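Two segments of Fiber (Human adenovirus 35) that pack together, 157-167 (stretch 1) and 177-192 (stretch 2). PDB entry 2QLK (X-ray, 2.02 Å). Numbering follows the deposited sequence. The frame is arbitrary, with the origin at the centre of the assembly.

Stretch 1 157-167: LFPLNISIMLN
Stretch 2 (177-192) YAIQFEWNLNASESPE

Strands 157-166 and 177-186 run antiparallel, at 149° between their N-to-C directions, with axes 4.6 Å apart at closest approach. Both strands are extended, with phi between -150° and -70° and psi between 115° and 160°, except that Asn186 has psi 86°. The pairs Asn161-Asn184, Ser163-Glu182 and Met165-Gln180 are hydrogen-bonded (CA-CA 5.1 to 5.2 Å). They alternate with the non-hydrogen-bonded pairs Ile162-Trp183, Ile164-Phe181 and Leu166-Ile179 (CA-CA 4.5 to 4.9 Å). The two sets of side chains lie on opposite faces of the sheet.

Leu157 makes no contact. Phe158 (chi1 -83°, chi2 69°) points toward stretch 2, beyond the paired region. Pro191 covers one ring face: its CB lies 3.5 Å from the Phe158 ring centroid, 5° off the normal, a CH-pi contact. At the ring edge, Phe158 CE2 is 3.8 Å from Ala187 CB and 3.7 Å from Glu189 O.

The strands are bridged by water next to Pro159. The water donates to Pro159 O (2.5 Å) and weakly to Asn184 O (3.3 Å), and accepts from Asn186 N (3.0 Å). Leu160 (m, t) sets its CD2 3.7 Å from Leu185 CB. Leu185 is t, p.

Asn161 N donates to Asn184 O (3.0 Å), and Asn184 N to Asn161 O (2.8 Å). Asn161 has chi1 m. The next residue, Ile162 (t, t), places CD1 over one face of the Trp183 ring, 3.4 Å from Trp183 NE1. Trp183 has chi1 -68° and chi2 -97°. Ile162 CA also lies 3.2 Å from Glu182 O, a CA-H...O contact.

Ser163 (m) repeats the paired bonding. Ser163 N to Glu182 O and Glu182 N to Ser163 O are both 2.9 Å. Glu182 is t, t, and the end of its side chain leads away from stretch 1. Ile164 (m, t) packs CD1 3.6 Å from Phe181 CE1 and CG2 4.2 Å from Ile179 CG2. Phe181 has chi1 -66° and chi2 -81°.

Met165 N donates to Gln180 O (2.9 Å), and Gln180 N to Met165 O (3.0 Å). Both side chains begin t, t, with Met165 CB 4.2 Å from Gln180 CB. Leu166 (m, t) brings CD2 to 4.4 Å from Ile179 CG1; Ile179 is m, t.

Asn167 leaves the strand with phi 48° and psi -118°. Its CA-to-CB bond points away, but the m rotamer brings the amide end nearer. Asn167 N donates to Ala178 O (2.6 Å), while Ala178 N donates to Asn167 OD1 (2.9 Å). The side chain thus takes over as acceptor at the end of the ladder.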

# COMPACT_ATOMS: atom_id res chain seq x y z
N LEU A 157 0.61 10.76 -16.43
CA LEU A 157 1.23 10.45 -15.16
C LEU A 157 2.73 10.30 -15.20
O LEU A 157 3.29 9.56 -16.01
CB LEU A 157 0.64 9.17 -14.58
CG LEU A 157 -0.84 9.23 -14.20
CD1 LEU A 157 -1.27 7.91 -13.57
CD2 LEU A 157 -1.06 10.38 -13.23
N PHE A 158 3.38 11.03 -14.31
CA PHE A 158 4.82 10.90 -14.21
C PHE A 158 5.08 10.22 -12.87
O PHE A 158 4.60 10.69 -11.84
CB PHE A 158 5.50 12.27 -14.24
CG PHE A 158 5.72 12.81 -15.63
CD1 PHE A 158 4.65 13.22 -16.42
CD2 PHE A 158 7.02 12.95 -16.14
CE1 PHE A 158 4.85 13.76 -17.69
CE2 PHE A 158 7.24 13.50 -17.42
CZ PHE A 158 6.15 13.91 -18.20
N PRO A 159 5.84 9.11 -12.87
CA PRO A 159 6.09 8.48 -11.57
C PRO A 159 7.09 9.31 -10.76
O PRO A 159 7.99 9.96 -11.31
CB PRO A 159 6.64 7.10 -11.96
CG PRO A 159 7.34 7.37 -13.27
CD PRO A 159 6.35 8.28 -13.97
N LEU A 160 6.89 9.29 -9.45
CA LEU A 160 7.75 10.00 -8.51
C LEU A 160 8.25 8.95 -7.54
O LEU A 160 7.46 8.14 -7.03
CB LEU A 160 6.97 11.07 -7.74
CG LEU A 160 6.36 12.25 -8.53
CD1 LEU A 160 5.58 13.22 -7.59
CD2 LEU A 160 7.50 13.01 -9.22
N ASN A 161 9.56 8.93 -7.33
CA ASN A 161 10.10 7.97 -6.40
C ASN A 161 9.88 8.63 -5.07
O ASN A 161 10.12 9.83 -4.94
CB ASN A 161 11.60 7.79 -6.63
CG ASN A 161 11.91 7.36 -8.04
OD1 ASN A 161 11.59 6.24 -8.44
ND2 ASN A 161 12.51 8.25 -8.81
N ILE A 162 9.40 7.88 -4.09
CA ILE A 162 9.21 8.46 -2.78
C ILE A 162 9.90 7.61 -1.74
O ILE A 162 9.85 6.38 -1.79
CB ILE A 162 7.71 8.63 -2.38
CG1 ILE A 162 7.66 9.08 -0.91
CG2 ILE A 162 6.92 7.31 -2.57
CD1 ILE A 162 6.40 9.76 -0.55
N SER A 163 10.58 8.27 -0.82
CA SER A 163 11.28 7.62 0.25
C SER A 163 10.91 8.23 1.58
O SER A 163 10.78 9.45 1.71
CB SER A 163 12.79 7.77 0.08
OG SER A 163 13.28 6.91 -0.94
N ILE A 164 10.69 7.37 2.56
CA ILE A 164 10.38 7.86 3.88
C ILE A 164 11.46 7.31 4.78
O ILE A 164 11.72 6.11 4.79
CB ILE A 164 9.02 7.37 4.34
CG1 ILE A 164 7.96 7.81 3.32
CG2 ILE A 164 8.76 7.88 5.76
CD1 ILE A 164 6.53 7.47 3.73
N MET A 165 12.14 8.20 5.49
CA MET A 165 13.20 7.76 6.38
C MET A 165 12.74 7.96 7.81
O MET A 165 12.30 9.06 8.19
CB MET A 165 14.47 8.56 6.12
CG MET A 165 15.68 8.04 6.88
SD MET A 165 17.13 9.09 6.70
CE MET A 165 17.22 9.83 8.37
N LEU A 166 12.82 6.89 8.60
CA LEU A 166 12.37 6.96 9.98
C LEU A 166 13.52 7.15 10.96
O LEU A 166 14.51 6.44 10.90
CB LEU A 166 11.57 5.69 10.33
CG LEU A 166 10.40 5.40 9.36
CD1 LEU A 166 9.97 3.97 9.53
CD2 LEU A 166 9.24 6.39 9.57
N ASN A 167 13.37 8.13 11.85
CA ASN A 167 14.41 8.41 12.86
C ASN A 167 15.79 8.48 12.21
O ASN A 167 16.04 9.34 11.36
CB ASN A 167 14.37 7.32 13.96
CG ASN A 167 13.03 7.27 14.68
OD1 ASN A 167 12.30 8.27 14.72
ND2 ASN A 167 12.70 6.12 15.25
N TYR A 177 12.20 11.67 17.87
CA TYR A 177 11.77 10.92 16.68
C TYR A 177 11.90 11.77 15.43
O TYR A 177 11.93 12.99 15.51
CB TYR A 177 10.31 10.51 16.83
CG TYR A 177 10.03 9.76 18.10
CD1 TYR A 177 10.36 8.41 18.21
CD2 TYR A 177 9.48 10.40 19.20
CE1 TYR A 177 10.15 7.72 19.40
CE2 TYR A 177 9.26 9.73 20.39
CZ TYR A 177 9.60 8.39 20.48
OH TYR A 177 9.38 7.70 21.65
N ALA A 178 11.97 11.12 14.27
CA ALA A 178 12.07 11.83 13.00
C ALA A 178 11.39 11.05 11.87
O ALA A 178 11.44 9.82 11.82
CB ALA A 178 13.54 12.10 12.64
N ILE A 179 10.74 11.79 10.97
CA ILE A 179 10.07 11.26 9.80
C ILE A 179 10.43 12.25 8.70
O ILE A 179 10.11 13.45 8.80
CB ILE A 179 8.55 11.24 9.96
CG1 ILE A 179 8.16 10.36 11.14
CG2 ILE A 179 7.90 10.75 8.65
CD1 ILE A 179 6.65 10.18 11.30
N GLN A 180 11.13 11.75 7.69
CA GLN A 180 11.55 12.55 6.55
C GLN A 180 10.93 12.01 5.27
O GLN A 180 11.04 10.82 4.99
CB GLN A 180 13.07 12.52 6.39
CG GLN A 180 13.55 13.45 5.29
CD GLN A 180 15.07 13.41 5.10
OE1 GLN A 180 15.60 12.54 4.41
NE2 GLN A 180 15.75 14.37 5.70
N PHE A 181 10.29 12.89 4.49
CA PHE A 181 9.66 12.48 3.24
C PHE A 181 10.47 13.05 2.12
O PHE A 181 10.90 14.20 2.20
CB PHE A 181 8.23 13.06 3.12
CG PHE A 181 7.25 12.54 4.14
CD1 PHE A 181 6.62 11.30 3.95
CD2 PHE A 181 6.98 13.26 5.29
CE1 PHE A 181 5.73 10.79 4.92
CE2 PHE A 181 6.10 12.76 6.27
CZ PHE A 181 5.47 11.52 6.09
N GLU A 182 10.70 12.27 1.08
CA GLU A 182 11.41 12.80 -0.06
C GLU A 182 10.81 12.29 -1.37
O GLU A 182 10.62 11.09 -1.55
CB GLU A 182 12.89 12.47 0.03
CG GLU A 182 13.70 13.13 -1.06
CD GLU A 182 15.19 13.11 -0.79
OE1 GLU A 182 15.63 13.86 0.11
OE2 GLU A 182 15.90 12.33 -1.47
N TRP A 183 10.46 13.22 -2.27
CA TRP A 183 9.92 12.88 -3.59
C TRP A 183 10.97 13.25 -4.62
O TRP A 183 11.57 14.32 -4.55
CB TRP A 183 8.66 13.67 -3.91
CG TRP A 183 7.47 13.34 -3.08
CD1 TRP A 183 6.46 12.50 -3.40
CD2 TRP A 183 7.16 13.87 -1.79
NE1 TRP A 183 5.51 12.47 -2.39
CE2 TRP A 183 5.91 13.31 -1.39
CE3 TRP A 183 7.81 14.77 -0.92
CZ2 TRP A 183 5.30 13.63 -0.17
CZ3 TRP A 183 7.20 15.09 0.29
CH2 TRP A 183 5.96 14.51 0.66
N ASN A 184 11.16 12.39 -5.61
CA ASN A 184 12.15 12.63 -6.62
C ASN A 184 11.56 12.39 -8.01
O ASN A 184 10.99 11.34 -8.31
CB ASN A 184 13.34 11.71 -6.41
CG ASN A 184 14.44 11.94 -7.43
OD1 ASN A 184 15.20 12.91 -7.33
ND2 ASN A 184 14.52 11.06 -8.42
N LEU A 185 11.71 13.39 -8.86
CA LEU A 185 11.26 13.29 -10.24
C LEU A 185 12.51 13.09 -11.11
O LEU A 185 13.45 13.88 -11.05
CB LEU A 185 10.55 14.57 -10.68
CG LEU A 185 10.41 14.57 -12.23
CD1 LEU A 185 9.34 13.54 -12.69
CD2 LEU A 185 10.07 15.96 -12.71
N ASN A 186 12.53 12.05 -11.92
CA ASN A 186 13.67 11.82 -12.79
C ASN A 186 13.13 11.35 -14.12
O ASN A 186 13.03 10.15 -14.36
CB ASN A 186 14.60 10.77 -12.16
CG ASN A 186 15.81 10.47 -13.02
OD1 ASN A 186 15.70 9.81 -14.05
ND2 ASN A 186 16.97 10.97 -12.62
N ALA A 187 12.78 12.30 -14.98
CA ALA A 187 12.21 12.00 -16.29
C ALA A 187 13.07 12.40 -17.49
O ALA A 187 14.00 13.18 -17.36
CB ALA A 187 10.84 12.68 -16.41
N SER A 188 12.73 11.86 -18.66
CA SER A 188 13.44 12.14 -19.90
C SER A 188 12.98 13.48 -20.44
O SER A 188 13.71 14.15 -21.17
CB SER A 188 13.14 11.07 -20.93
OG SER A 188 13.30 9.79 -20.37
N GLU A 189 11.76 13.87 -20.09
CA GLU A 189 11.20 15.13 -20.53
C GLU A 189 10.61 15.84 -19.32
O GLU A 189 10.37 15.22 -18.28
CB GLU A 189 10.10 14.90 -21.58
CG GLU A 189 9.45 16.17 -22.11
CD GLU A 189 10.39 17.05 -22.93
OE1 GLU A 189 10.88 16.58 -23.98
OE2 GLU A 189 10.65 18.21 -22.52
N SER A 190 10.40 17.15 -19.44
CA SER A 190 9.82 17.90 -18.33
C SER A 190 8.31 17.72 -18.34
O SER A 190 7.65 17.84 -19.38
CB SER A 190 10.18 19.39 -18.46
OG SER A 190 9.65 19.94 -19.65
N PRO A 191 7.73 17.40 -17.17
CA PRO A 191 6.27 17.22 -17.18
C PRO A 191 5.47 18.48 -17.52
O PRO A 191 4.39 18.37 -18.09
CB PRO A 191 5.98 16.66 -15.78
CG PRO A 191 7.14 17.03 -14.96
CD PRO A 191 8.32 16.95 -15.90
N GLU A 192 5.99 19.66 -17.19
CA GLU A 192 5.26 20.89 -17.50
C GLU A 192 6.14 21.92 -18.22
O GLU A 192 7.35 21.94 -18.05
CB GLU A 192 4.70 21.52 -16.23
CG GLU A 192 3.80 20.62 -15.42
CD GLU A 192 2.32 20.76 -15.78
OE1 GLU A 192 1.99 21.55 -16.69
OE2 GLU A 192 1.50 20.06 -15.15
O HOH W 1 10.48 9.90 -11.29